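Local coordinates for hydrazine synthase gamma subunit (Candidatus Kuenenia stuttgartiensis, PDB 5C2V), which forms part of the hydrazine synthase complex and catalyses the three-electron reduction of nitric oxide to hydroxylamine, the first half-reaction of hydrazine synthesis, at the heme c site and the interface of chains B and A. Coordinates in Å, arbitrary orientation; residue numbers count along the deposited sequence, not the author numbering. Chains: chain A, Hydrazine synthase gamma subunit; chain B, Hydrazine synthase beta subunit.

Contact 1 lies wholly within the gamma subunit, whereas contacts 2 and 3 join it to the beta subunit of the same complex. Between centres of C-alpha atoms, contacts 1 and 2 are about 54 Å apart, contacts 1 and 3 about 28 Å, and contacts 2 and 3 about 30 Å; no residue is shared. Contact 2 uses the amino-terminal tip of chain A, just ahead of strand 4-10. Contact 3 uses A:Tyr68 to A:Arg70, directly after A:His67, axial ligand of the heme that appears to be in the active site, which suggests that beta docks close to that heme's CXXCH segment. Contact 1 holds the second, probably electron-transferring heme.

Contact 1: the heme c site. Residues chain A 184-186, 188-190, 207, 209, 211, 256, 258-259, 261, 264, 270-272, 282, 293-294, 296, 311. With HEC (heme c), chain C.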
loop_
_atom_site.group_PDB
_atom_site.type_symbol
_atom_site.label_atom_id
_atom_site.label_comp_id
_atom_site.label_asym_id
_atom_site.label_seq_id
_atom_site.Cartn_x
_atom_site.Cartn_y
_atom_site.Cartn_z
ATOM N N VAL A 184 54.548 -31.649 -43.991
ATOM C CA VAL A 184 53.424 -30.922 -43.413
ATOM C C VAL A 184 52.284 -31.896 -43.141
ATOM O O VAL A 184 51.739 -31.943 -42.038
ATOM C CB VAL A 184 52.941 -29.788 -44.335
ATOM C CG1 VAL A 184 51.785 -29.042 -43.695
ATOM C CG2 VAL A 184 54.085 -28.836 -44.645
ATOM N N GLY A 185 51.930 -32.675 -44.159
ATOM C CA GLY A 185 51.005 -33.782 -44.003
ATOM C C GLY A 185 49.538 -33.425 -43.858
ATOM O O GLY A 185 48.836 -34.012 -43.040
ATOM N N CYS A 186 49.068 -32.472 -44.656
ATOM C CA CYS A 186 47.655 -32.107 -44.637
ATOM C C CYS A 186 46.809 -33.159 -45.349
ATOM O O CYS A 186 45.650 -33.378 -44.996
ATOM C CB CYS A 186 47.439 -30.738 -45.283
ATOM S SG CYS A 186 48.291 -29.369 -44.467
ATOM N N GLU A 188 46.931 -36.248 -45.230
ATOM C CA GLU A 188 46.663 -37.426 -44.416
ATOM C C GLU A 188 45.214 -37.449 -43.934
ATOM O O GLU A 188 44.483 -38.404 -44.201
ATOM C CB GLU A 188 47.632 -37.479 -43.230
ATOM C CG GLU A 188 49.085 -37.245 -43.626
ATOM C CD GLU A 188 50.055 -37.444 -42.476
ATOM O OE1 GLU A 188 50.869 -38.390 -42.542
ATOM O OE2 GLU A 188 50.007 -36.655 -41.509
ATOM N N CYS A 189 44.801 -36.405 -43.224
ATOM C CA CYS A 189 43.417 -36.299 -42.768
ATOM C C CYS A 189 42.520 -35.487 -43.707
ATOM O O CYS A 189 41.299 -35.487 -43.555
ATOM C CB CYS A 189 43.370 -35.691 -41.368
ATOM S SG CYS A 189 44.363 -36.562 -40.133
ATOM N N HIS A 190 43.119 -34.803 -44.679
ATOM C CA HIS A 190 42.349 -33.986 -45.618
ATOM C C HIS A 190 42.672 -34.316 -47.077
ATOM O O HIS A 190 43.182 -33.465 -47.805
ATOM C CB HIS A 190 42.599 -32.493 -45.370
ATOM C CG HIS A 190 42.082 -31.992 -44.057
ATOM N ND1 HIS A 190 40.738 -31.861 -43.786
ATOM C CD2 HIS A 190 42.731 -31.566 -42.945
ATOM C CE1 HIS A 190 40.577 -31.389 -42.561
ATOM N NE2 HIS A 190 41.775 -31.201 -42.032
ATOM N N HIS A 207 40.042 -37.787 -35.075
ATOM C CA HIS A 207 41.457 -37.573 -34.784
ATOM C C HIS A 207 41.687 -36.695 -33.558
ATOM O O HIS A 207 40.818 -35.915 -33.165
ATOM C CB HIS A 207 42.154 -36.938 -35.990
ATOM C CG HIS A 207 42.246 -37.839 -37.181
ATOM N ND1 HIS A 207 43.131 -38.892 -37.250
ATOM C CD2 HIS A 207 41.567 -37.840 -38.352
ATOM C CE1 HIS A 207 42.992 -39.506 -38.411
ATOM N NE2 HIS A 207 42.049 -38.888 -39.099
ATOM N N VAL A 209 43.829 -33.703 -32.738
ATOM C CA VAL A 209 44.666 -32.645 -33.293
ATOM C C VAL A 209 45.174 -31.680 -32.225
ATOM O O VAL A 209 45.806 -30.674 -32.544
ATOM C CB VAL A 209 43.918 -31.859 -34.379
ATOM C CG1 VAL A 209 43.936 -32.633 -35.684
ATOM C CG2 VAL A 209 42.494 -31.583 -33.941
ATOM N N THR A 211 43.199 -29.991 -30.193
ATOM C CA THR A 211 42.237 -28.903 -30.068
ATOM C C THR A 211 41.278 -29.114 -28.900
ATOM O O THR A 211 40.396 -28.291 -28.660
ATOM C CB THR A 211 41.418 -28.728 -31.358
ATOM O OG1 THR A 211 40.786 -29.969 -31.695
ATOM C CG2 THR A 211 42.314 -28.286 -32.503
ATOM N N PHE A 256 37.874 -35.297 -32.382
ATOM C CA PHE A 256 36.758 -34.772 -33.162
ATOM C C PHE A 256 36.718 -35.282 -34.601
ATOM O O PHE A 256 37.747 -35.611 -35.189
ATOM C CB PHE A 256 36.803 -33.241 -33.167
ATOM C CG PHE A 256 36.982 -32.639 -31.804
ATOM C CD1 PHE A 256 35.897 -32.464 -30.961
ATOM C CD2 PHE A 256 38.238 -32.254 -31.362
ATOM C CE1 PHE A 256 36.061 -31.916 -29.703
ATOM C CE2 PHE A 256 38.407 -31.705 -30.106
ATOM C CZ PHE A 256 37.317 -31.535 -29.276
ATOM N N THR A 258 36.643 -34.933 -38.433
ATOM C CA THR A 258 37.244 -33.945 -39.325
ATOM C C THR A 258 36.240 -33.394 -40.332
ATOM O O THR A 258 35.588 -34.154 -41.048
ATOM C CB THR A 258 38.440 -34.530 -40.098
ATOM O OG1 THR A 258 37.968 -35.253 -41.242
ATOM C CG2 THR A 258 39.252 -35.454 -39.209
ATOM N N PRO A 259 36.111 -32.061 -40.381
ATOM C CA PRO A 259 35.242 -31.354 -41.326
ATOM C C PRO A 259 35.850 -31.258 -42.720
ATOM O O PRO A 259 37.066 -31.379 -42.870
ATOM C CB PRO A 259 35.103 -29.954 -40.706
ATOM C CG PRO A 259 35.754 -30.033 -39.348
ATOM C CD PRO A 259 36.754 -31.131 -39.442
ATOM N N LEU A 261 37.161 -29.331 -46.071
ATOM C CA LEU A 261 37.842 -28.062 -46.292
ATOM C C LEU A 261 37.191 -27.293 -47.438
ATOM O O LEU A 261 37.608 -26.184 -47.772
ATOM C CB LEU A 261 39.329 -28.283 -46.572
ATOM C CG LEU A 261 40.127 -28.910 -45.427
ATOM C CD1 LEU A 261 41.623 -28.786 -45.679
ATOM C CD2 LEU A 261 39.747 -28.281 -44.094
ATOM N N ILE A 264 35.615 -23.576 -47.032
ATOM C CA ILE A 264 36.158 -23.206 -45.731
ATOM C C ILE A 264 36.342 -21.692 -45.644
ATOM O O ILE A 264 36.539 -21.141 -44.565
ATOM C CB ILE A 264 37.500 -23.916 -45.450
ATOM C CG1 ILE A 264 37.786 -23.961 -43.946
ATOM C CG2 ILE A 264 38.634 -23.246 -46.205
ATOM C CD1 ILE A 264 36.754 -24.727 -43.153
ATOM N N TYR A 270 36.696 -21.130 -37.399
ATOM C CA TYR A 270 36.969 -22.574 -37.487
ATOM C C TYR A 270 37.267 -23.365 -36.195
ATOM O O TYR A 270 37.210 -22.846 -35.085
ATOM C CB TYR A 270 38.142 -22.768 -38.449
ATOM C CG TYR A 270 38.054 -21.803 -39.595
ATOM C CD1 TYR A 270 37.185 -22.038 -40.644
ATOM C CD2 TYR A 270 38.796 -20.628 -39.605
ATOM C CE1 TYR A 270 37.076 -21.156 -41.683
ATOM C CE2 TYR A 270 38.689 -19.729 -40.644
ATOM C CZ TYR A 270 37.823 -19.999 -41.681
ATOM O OH TYR A 270 37.707 -19.117 -42.730
ATOM N N PHE A 271 37.638 -24.627 -36.420
ATOM C CA PHE A 271 37.593 -25.778 -35.499
ATOM C C PHE A 271 36.206 -26.061 -34.904
ATOM O O PHE A 271 35.195 -25.694 -35.499
ATOM C CB PHE A 271 38.608 -25.596 -34.362
ATOM C CG PHE A 271 40.039 -25.748 -34.798
ATOM C CD1 PHE A 271 40.376 -26.632 -35.809
ATOM C CD2 PHE A 271 41.044 -25.010 -34.196
ATOM C CE1 PHE A 271 41.689 -26.776 -36.216
ATOM C CE2 PHE A 271 42.362 -25.150 -34.600
ATOM C CZ PHE A 271 42.683 -26.034 -35.611
ATOM N N HIS A 272 36.159 -26.688 -33.728
ATOM C CA HIS A 272 34.873 -27.115 -33.160
ATOM C C HIS A 272 34.207 -26.078 -32.256
ATOM O O HIS A 272 32.996 -25.868 -32.324
ATOM C CB HIS A 272 35.018 -28.455 -32.419
ATOM C CG HIS A 272 35.780 -28.378 -31.132
ATOM N ND1 HIS A 272 37.131 -28.110 -31.079
ATOM C CD2 HIS A 272 35.382 -28.564 -29.854
ATOM C CE1 HIS A 272 37.528 -28.120 -29.819
ATOM N NE2 HIS A 272 36.487 -28.394 -29.054
ATOM N N THR A 282 44.472 -21.752 -37.699
ATOM C CA THR A 282 44.335 -23.208 -37.750
ATOM C C THR A 282 45.683 -23.859 -38.045
ATOM O O THR A 282 45.801 -25.081 -38.134
ATOM C CB THR A 282 43.320 -23.647 -38.820
ATOM O OG1 THR A 282 43.761 -23.208 -40.111
ATOM C CG2 THR A 282 41.952 -23.055 -38.532
ATOM N N HIS A 293 48.215 -30.431 -35.160
ATOM C CA HIS A 293 47.462 -30.282 -36.399
ATOM C C HIS A 293 48.446 -29.850 -37.482
ATOM O O HIS A 293 48.821 -28.677 -37.564
ATOM C CB HIS A 293 46.348 -29.247 -36.202
ATOM C CG HIS A 293 45.381 -29.154 -37.340
ATOM N ND1 HIS A 293 45.190 -27.990 -38.055
ATOM C CD2 HIS A 293 44.535 -30.067 -37.869
ATOM C CE1 HIS A 293 44.274 -28.196 -38.984
ATOM N NE2 HIS A 293 43.860 -29.445 -38.894
ATOM N N GLY A 294 48.847 -30.800 -38.326
ATOM C CA GLY A 294 49.915 -30.597 -39.293
ATOM C C GLY A 294 51.248 -30.383 -38.586
ATOM O O GLY A 294 51.269 -30.148 -37.380
ATOM N N THR A 296 53.598 -27.516 -38.809
ATOM C CA THR A 296 53.812 -26.200 -39.392
ATOM C C THR A 296 54.928 -25.373 -38.752
ATOM O O THR A 296 55.204 -24.259 -39.198
ATOM C CB THR A 296 52.505 -25.398 -39.357
ATOM O OG1 THR A 296 52.020 -25.331 -38.010
ATOM C CG2 THR A 296 51.461 -26.087 -40.224
ATOM N N LEU A 311 43.824 -22.565 -48.986
ATOM C CA LEU A 311 42.633 -22.931 -48.227
ATOM C C LEU A 311 41.431 -22.123 -48.704
ATOM O O LEU A 311 40.323 -22.647 -48.819
ATOM C CB LEU A 311 42.859 -22.719 -46.729
ATOM C CG LEU A 311 43.790 -23.724 -46.048
ATOM C CD1 LEU A 311 44.090 -23.300 -44.619
ATOM C CD2 LEU A 311 43.178 -25.114 -46.078
HETATM FE FE HEC C . 42.835 -30.278 -40.378
HETATM C CHA HEC C . 40.006 -28.990 -38.914
HETATM C CHB HEC C . 43.131 -27.463 -42.299
HETATM C CHC HEC C . 46.022 -31.229 -41.287
HETATM C CHD HEC C . 42.404 -33.255 -38.767
HETATM N NA HEC C . 41.778 -28.533 -40.555
HETATM C C1A HEC C . 40.605 -28.225 -39.892
HETATM C C2A HEC C . 40.125 -26.957 -40.407
HETATM C C3A HEC C . 40.984 -26.535 -41.339
HETATM C C4A HEC C . 42.045 -27.517 -41.453
HETATM C CMA HEC C . 40.867 -25.230 -42.155
HETATM C CAA HEC C . 38.841 -26.224 -39.960
HETATM C CBA HEC C . 37.618 -27.016 -40.412
HETATM C CGA HEC C . 36.375 -26.439 -39.784
HETATM O O1A HEC C . 35.257 -26.775 -40.249
HETATM O O2A HEC C . 36.505 -25.639 -38.823
HETATM N NB HEC C . 44.284 -29.528 -41.637
HETATM C C1B HEC C . 44.246 -28.269 -42.208
HETATM C C2B HEC C . 45.579 -27.950 -42.679
HETATM C C3B HEC C . 46.375 -28.993 -42.404
HETATM C C4B HEC C . 45.576 -30.005 -41.739
HETATM C CMB HEC C . 45.974 -26.635 -43.388
HETATM C CAB HEC C . 47.885 -29.120 -42.716
HETATM C CBB HEC C . 48.703 -28.171 -41.812
HETATM N NC HEC C . 44.000 -31.936 -40.084
HETATM C C1C HEC C . 45.290 -32.130 -40.540
HETATM C C2C HEC C . 45.768 -33.387 -39.998
HETATM C C3C HEC C . 44.734 -33.995 -39.404
HETATM C C4C HEC C . 43.624 -33.061 -39.378
HETATM C CMC HEC C . 47.105 -34.054 -40.390
HETATM C CAC HEC C . 44.741 -35.391 -38.736
HETATM C CBC HEC C . 45.651 -35.393 -37.488
HETATM N ND HEC C . 41.375 -31.039 -39.088
HETATM C C1D HEC C . 41.513 -32.259 -38.430
HETATM C C2D HEC C . 40.570 -32.308 -37.333
HETATM C C3D HEC C . 39.818 -30.969 -37.386
HETATM C C4D HEC C . 40.389 -30.250 -38.503
HETATM C CMD HEC C . 40.364 -33.465 -36.331
HETATM C CAD HEC C . 38.699 -30.476 -36.443
HETATM C CBD HEC C . 39.274 -30.268 -35.047
HETATM C CGD HEC C . 38.291 -29.504 -34.201
HETATM O O1D HEC C . 38.625 -29.191 -33.029
HETATM O O2D HEC C . 37.175 -29.208 -34.701
#
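A CXXCH cytochrome c motif, with A:Cys186, A:Cys189 and A:His190, holds the second heme c of the gamma subunit, which probably serves electron transfer. At the thioether end A:Cys186 SG is bonded to HEC CAB at 1.8 Å and A:Cys189 SG to HEC CAC at 1.9 Å. The A:Cys189 sulfur also sits over the centre of the A:His207 ring. At the middle, iron is six-coordinate: proximal A:His190 NE2 binds HEC FE at 2.2 Å and A:His293 NE2 binds HEC FE from the opposite face at 2.0 Å, with 178° between them. The ring of A:His293, its CG anti to the backbone N (chi1 -171°), gives its ND1 hydrogen to A:Thr282 O at 3.0 Å, in the ring plane, which fixes its rotation and may make the imidazole a stronger donor. On the A:His190 side, A:Leu261 CD2 covers pyrrole A and CD1 leans on the imidazole; on the A:His293 side, A:Val209 CG1 packs over HEC CHD. Near the propionates, the A:Phe271 ring has HEC CHA at its edge, and the backbone N of A:Phe271 donates to HEC O2A of the ring A propionate at 2.8 Å. On the ring D propionate, HEC O1D accepts from A:Thr211 OG1 at 2.7 Å and from A:His272 ND1 at 2.7 Å, the latter tilted 34° from the imidazole plane, while backbone A:His272 N hydrogen-bonds its second oxygen, HEC O2D. A:Phe256 lies against that imidazole's face.

Contact 2: the interface of chains B and A. Residues chain B 280, 313-314, 316, 348-350; chain A 1-3.
The first residues of chain A run extended, A:Pro3 at polyproline-like phi -58° and psi 133°, past the chain B segment that leaves strand 343-348. This is a terminal-arm interface: the amino-terminal tip of the gamma subunit, leading into its strand 4-10, packs against strands 277-282 and 312-317 and the tail after strand 343-348 of the beta subunit's propeller. A:Gly1 N donates to B:Ala350 O at 3.0 Å, lying in the carbonyl plane on a lone pair with a C=O...N angle of 126°. If the amine is charged, as is likely, the bond would gain electrostatic strength. A:Pro3 supplies most of chain A's share, with 100 Å² of its surface hidden, and its ring meets aliphatic groups from the two strands. B:Ile280 crosses it obliquely; its chain is straight beyond CB, so the tip CD1 reaches A:Pro3 CB at 3.7 Å. B:Val313 crosses at about a right angle and presents CG1, the branch anti to its backbone N, to A:Pro3 CG at 4.1 Å. The methyl of B:Ala314 comes to the same ring carbon, B:Ala314 CB lying 4.1 Å from A:Pro3 CG. A:Gln2, between the two contact-making residues, loses little surface, which suggests that the contact depends mainly on backbone and proline ring. B:Ala350 gives the largest chain B share, 45 Å²; besides accepting the terminal bond, its methyl carbon B:Ala350 CB lies 3.3 Å from A:Gly1 O.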
loop_
_atom_site.group_PDB
_atom_site.type_symbol
_atom_site.label_atom_id
_atom_site.label_comp_id
_atom_site.label_asym_id
_atom_site.label_seq_id
_atom_site.Cartn_x
_atom_site.Cartn_y
_atom_site.Cartn_z
ATOM N N ILE B 280 4.019 -3.191 -38.307
ATOM C CA ILE B 280 3.970 -1.758 -38.564
ATOM C C ILE B 280 4.115 -0.973 -37.268
ATOM O O ILE B 280 3.354 -1.180 -36.313
ATOM C CB ILE B 280 2.658 -1.354 -39.257
ATOM C CG1 ILE B 280 2.373 -2.283 -40.440
ATOM C CG2 ILE B 280 2.717 0.100 -39.704
ATOM C CD1 ILE B 280 1.053 -2.014 -41.122
ATOM N N VAL B 313 2.028 -0.137 -33.962
ATOM C CA VAL B 313 0.774 0.131 -34.654
ATOM C C VAL B 313 -0.019 -1.140 -34.939
ATOM O O VAL B 313 -1.180 -1.256 -34.545
ATOM C CB VAL B 313 1.009 0.875 -35.985
ATOM C CG1 VAL B 313 -0.310 1.094 -36.711
ATOM C CG2 VAL B 313 1.718 2.197 -35.737
ATOM N N ALA B 314 0.614 -2.095 -35.620
ATOM C CA ALA B 314 -0.098 -3.313 -36.015
ATOM C C ALA B 314 0.818 -4.491 -36.341
ATOM O O ALA B 314 2.009 -4.317 -36.583
ATOM C CB ALA B 314 -1.001 -3.020 -37.209
ATOM N N VAL B 316 0.199 -7.441 -39.211
ATOM C CA VAL B 316 -0.740 -7.836 -40.255
ATOM C C VAL B 316 -0.416 -9.201 -40.864
ATOM O O VAL B 316 0.715 -9.437 -41.292
ATOM C CB VAL B 316 -0.780 -6.782 -41.378
ATOM C CG1 VAL B 316 -1.955 -7.032 -42.295
ATOM C CG2 VAL B 316 -0.865 -5.384 -40.784
ATOM N N ARG B 348 -3.533 -2.188 -46.942
ATOM C CA ARG B 348 -3.944 -0.793 -46.839
ATOM C C ARG B 348 -3.428 -0.227 -45.523
ATOM O O ARG B 348 -3.781 -0.716 -44.452
ATOM C CB ARG B 348 -5.467 -0.665 -46.924
ATOM C CG ARG B 348 -5.992 0.757 -46.784
ATOM C CD ARG B 348 -5.596 1.618 -47.971
ATOM N NE ARG B 348 -6.271 2.912 -47.956
ATOM C CZ ARG B 348 -5.740 4.029 -47.468
ATOM N NH1 ARG B 348 -4.518 4.014 -46.954
ATOM N NH2 ARG B 348 -6.430 5.161 -47.497
ATOM N N THR B 349 -2.590 0.799 -45.603
ATOM C CA THR B 349 -1.935 1.336 -44.416
ATOM C C THR B 349 -2.835 2.295 -43.644
ATOM O O THR B 349 -3.980 2.534 -44.027
ATOM C CB THR B 349 -0.628 2.063 -44.779
ATOM O OG1 THR B 349 -0.925 3.223 -45.565
ATOM C CG2 THR B 349 0.289 1.140 -45.570
ATOM N N ALA B 350 -2.304 2.838 -42.553
ATOM C CA ALA B 350 -3.049 3.768 -41.712
ATOM C C ALA B 350 -3.187 5.129 -42.382
ATOM O O ALA B 350 -4.071 5.915 -42.036
ATOM C CB ALA B 350 -2.372 3.911 -40.357
ATOM N N GLY A 1 -6.678 5.166 -40.769
ATOM C CA GLY A 1 -7.468 4.038 -40.311
ATOM C C GLY A 1 -6.608 2.902 -39.795
ATOM O O GLY A 1 -5.422 3.083 -39.523
ATOM N N GLN A 2 -7.209 1.724 -39.658
ATOM C CA GLN A 2 -6.484 0.550 -39.188
ATOM C C GLN A 2 -5.961 -0.276 -40.362
ATOM O O GLN A 2 -6.713 -0.604 -41.282
ATOM C CB GLN A 2 -7.371 -0.311 -38.278
ATOM C CG GLN A 2 -8.711 -0.731 -38.880
ATOM C CD GLN A 2 -9.776 0.345 -38.775
ATOM O OE1 GLN A 2 -9.495 1.481 -38.390
ATOM N NE2 GLN A 2 -11.010 -0.008 -39.119
ATOM N N PRO A 3 -4.658 -0.597 -40.339
ATOM C CA PRO A 3 -4.006 -1.395 -41.385
ATOM C C PRO A 3 -4.654 -2.766 -41.565
ATOM O O PRO A 3 -4.898 -3.464 -40.582
ATOM C CB PRO A 3 -2.569 -1.532 -40.874
ATOM C CG PRO A 3 -2.371 -0.343 -39.999
ATOM C CD PRO A 3 -3.695 -0.122 -39.331
#

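Contact 3: the interface of chains B and A. Residues chain B 4, 58, 98, 100, 116, 145; chain A 68-70.
B:Trp98 stacks over one face of the A:Arg70 guanidinium, while the other face is met toward its rim by the hydroxyl-bearing edge of A:Tyr68, through CZ and not by the ring face; B:Ser116 O lies at the guanidinium edge. The indole and guanidinium planes are 22° apart, and A:Arg70 CZ stands 3.6 Å from the centroid of the five-membered ring, a cation-pi stack. The A:Arg70 side chain, stretched out straight, lays CD over the six-membered ring. The indole N-H bonds B:Glu58 OE1 nearly in the ring plane, which holds the platform and places a probable negative charge near A:Arg70. B:Ser116 OG, which donates to B:Trp98 O at 2.6 Å, receives a weak bond from A:Arg70 NH2. B:Arg145 comes tip to tip with A:Glu69, forming a salt bridge from NH2 to OE1 at 2.9 Å, almost in the guanidinium plane. B:Arg145 NH1 also hydrogen-bonds A:Tyr68 OH at 2.6 Å, entering at the phenol ring's edge. B:Gln4 NE2 reaches A:Arg70 O at 3.0 Å from above the carbonyl plane. The starts of propeller strands 57-62, 99-104 and 144-149 surround the site, with B:Trp98 just ahead of 99-104 and B:Arg145 on 144-149 making the main contacts to a gamma loop that immediately follows heme ligand A:His67.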
loop_
_atom_site.group_PDB
_atom_site.type_symbol
_atom_site.label_atom_id
_atom_site.label_comp_id
_atom_site.label_asym_id
_atom_site.label_seq_id
_atom_site.Cartn_x
_atom_site.Cartn_y
_atom_site.Cartn_z
ATOM N N GLN B 4 17.500 -22.765 -54.094
ATOM C CA GLN B 4 18.783 -22.153 -53.781
ATOM C C GLN B 4 19.750 -23.105 -53.065
ATOM O O GLN B 4 19.395 -23.738 -52.071
ATOM C CB GLN B 4 18.554 -20.900 -52.933
ATOM C CG GLN B 4 19.833 -20.240 -52.496
ATOM C CD GLN B 4 20.246 -20.645 -51.103
ATOM O OE1 GLN B 4 19.410 -20.989 -50.266
ATOM N NE2 GLN B 4 21.550 -20.672 -50.866
ATOM N N GLU B 58 18.371 -12.037 -56.219
ATOM C CA GLU B 58 17.817 -11.636 -54.925
ATOM C C GLU B 58 17.431 -10.165 -54.706
ATOM O O GLU B 58 16.880 -9.832 -53.656
ATOM C CB GLU B 58 18.766 -12.103 -53.828
ATOM C CG GLU B 58 18.781 -13.617 -53.791
ATOM C CD GLU B 58 19.744 -14.202 -52.798
ATOM O OE1 GLU B 58 20.559 -13.453 -52.221
ATOM O OE2 GLU B 58 19.661 -15.429 -52.586
ATOM N N TRP B 98 28.110 -12.684 -54.746
ATOM C CA TRP B 98 26.736 -12.636 -54.260
ATOM C C TRP B 98 26.219 -11.222 -54.065
ATOM O O TRP B 98 26.133 -10.753 -52.927
ATOM C CB TRP B 98 26.598 -13.401 -52.948
ATOM C CG TRP B 98 25.184 -13.755 -52.658
ATOM C CD1 TRP B 98 24.123 -12.903 -52.517
ATOM C CD2 TRP B 98 24.656 -15.076 -52.539
ATOM N NE1 TRP B 98 22.975 -13.618 -52.283
ATOM C CE2 TRP B 98 23.277 -14.952 -52.296
ATOM C CE3 TRP B 98 25.222 -16.353 -52.602
ATOM C CZ2 TRP B 98 22.460 -16.058 -52.116
ATOM C CZ3 TRP B 98 24.404 -17.448 -52.422
ATOM C CH2 TRP B 98 23.040 -17.294 -52.179
ATOM N N SER B 100 23.734 -9.019 -52.913
ATOM C CA SER B 100 22.461 -9.181 -52.219
ATOM C C SER B 100 21.559 -7.955 -52.298
ATOM O O SER B 100 20.418 -7.988 -51.836
ATOM C CB SER B 100 22.708 -9.550 -50.756
ATOM O OG SER B 100 23.530 -8.587 -50.124
ATOM N N SER B 116 27.770 -9.608 -50.918
ATOM C CA SER B 116 27.510 -10.202 -49.607
ATOM C C SER B 116 28.278 -11.484 -49.301
ATOM O O SER B 116 28.031 -12.113 -48.271
ATOM C CB SER B 116 26.014 -10.478 -49.451
ATOM O OG SER B 116 25.552 -11.365 -50.451
ATOM N N ARG B 145 25.323 -6.795 -46.499
ATOM C CA ARG B 145 24.057 -7.363 -46.958
ATOM C C ARG B 145 23.306 -6.451 -47.924
ATOM O O ARG B 145 22.787 -6.895 -48.947
ATOM C CB ARG B 145 23.164 -7.692 -45.759
ATOM C CG ARG B 145 21.837 -8.342 -46.123
ATOM C CD ARG B 145 22.035 -9.574 -46.993
ATOM N NE ARG B 145 20.773 -10.259 -47.259
ATOM C CZ ARG B 145 20.391 -11.383 -46.659
ATOM N NH1 ARG B 145 21.181 -11.960 -45.764
ATOM N NH2 ARG B 145 19.223 -11.934 -46.960
ATOM N N TYR A 68 21.892 -19.999 -40.932
ATOM C CA TYR A 68 21.501 -18.917 -41.822
ATOM C C TYR A 68 20.472 -19.383 -42.892
ATOM O O TYR A 68 19.916 -20.464 -42.738
ATOM C CB TYR A 68 22.806 -18.348 -42.413
ATOM C CG TYR A 68 22.634 -17.274 -43.415
ATOM C CD1 TYR A 68 22.273 -15.965 -43.026
ATOM C CD2 TYR A 68 22.817 -17.545 -44.753
ATOM C CE1 TYR A 68 22.109 -14.988 -43.974
ATOM C CE2 TYR A 68 22.641 -16.587 -45.674
ATOM C CZ TYR A 68 22.304 -15.324 -45.324
ATOM O OH TYR A 68 22.140 -14.332 -46.266
ATOM N N GLU A 69 20.215 -18.632 -43.966
ATOM C CA GLU A 69 19.167 -19.070 -44.909
ATOM C C GLU A 69 19.618 -19.484 -46.319
ATOM O O GLU A 69 18.810 -19.978 -47.108
ATOM C CB GLU A 69 18.070 -18.004 -45.023
ATOM C CG GLU A 69 18.371 -16.855 -45.944
ATOM C CD GLU A 69 18.842 -15.638 -45.199
ATOM O OE1 GLU A 69 19.022 -14.586 -45.844
ATOM O OE2 GLU A 69 19.020 -15.731 -43.967
ATOM N N ARG A 70 20.896 -19.279 -46.625
ATOM C CA ARG A 70 21.509 -19.769 -47.852
ATOM C C ARG A 70 21.987 -21.177 -47.522
ATOM O O ARG A 70 22.624 -21.862 -48.327
ATOM C CB ARG A 70 22.657 -18.857 -48.306
ATOM C CG ARG A 70 22.218 -17.458 -48.737
ATOM C CD ARG A 70 23.427 -16.528 -48.804
ATOM N NE ARG A 70 23.032 -15.123 -48.961
ATOM C CZ ARG A 70 23.874 -14.100 -48.860
ATOM N NH1 ARG A 70 25.152 -14.319 -48.580
ATOM N NH2 ARG A 70 23.446 -12.866 -49.036
#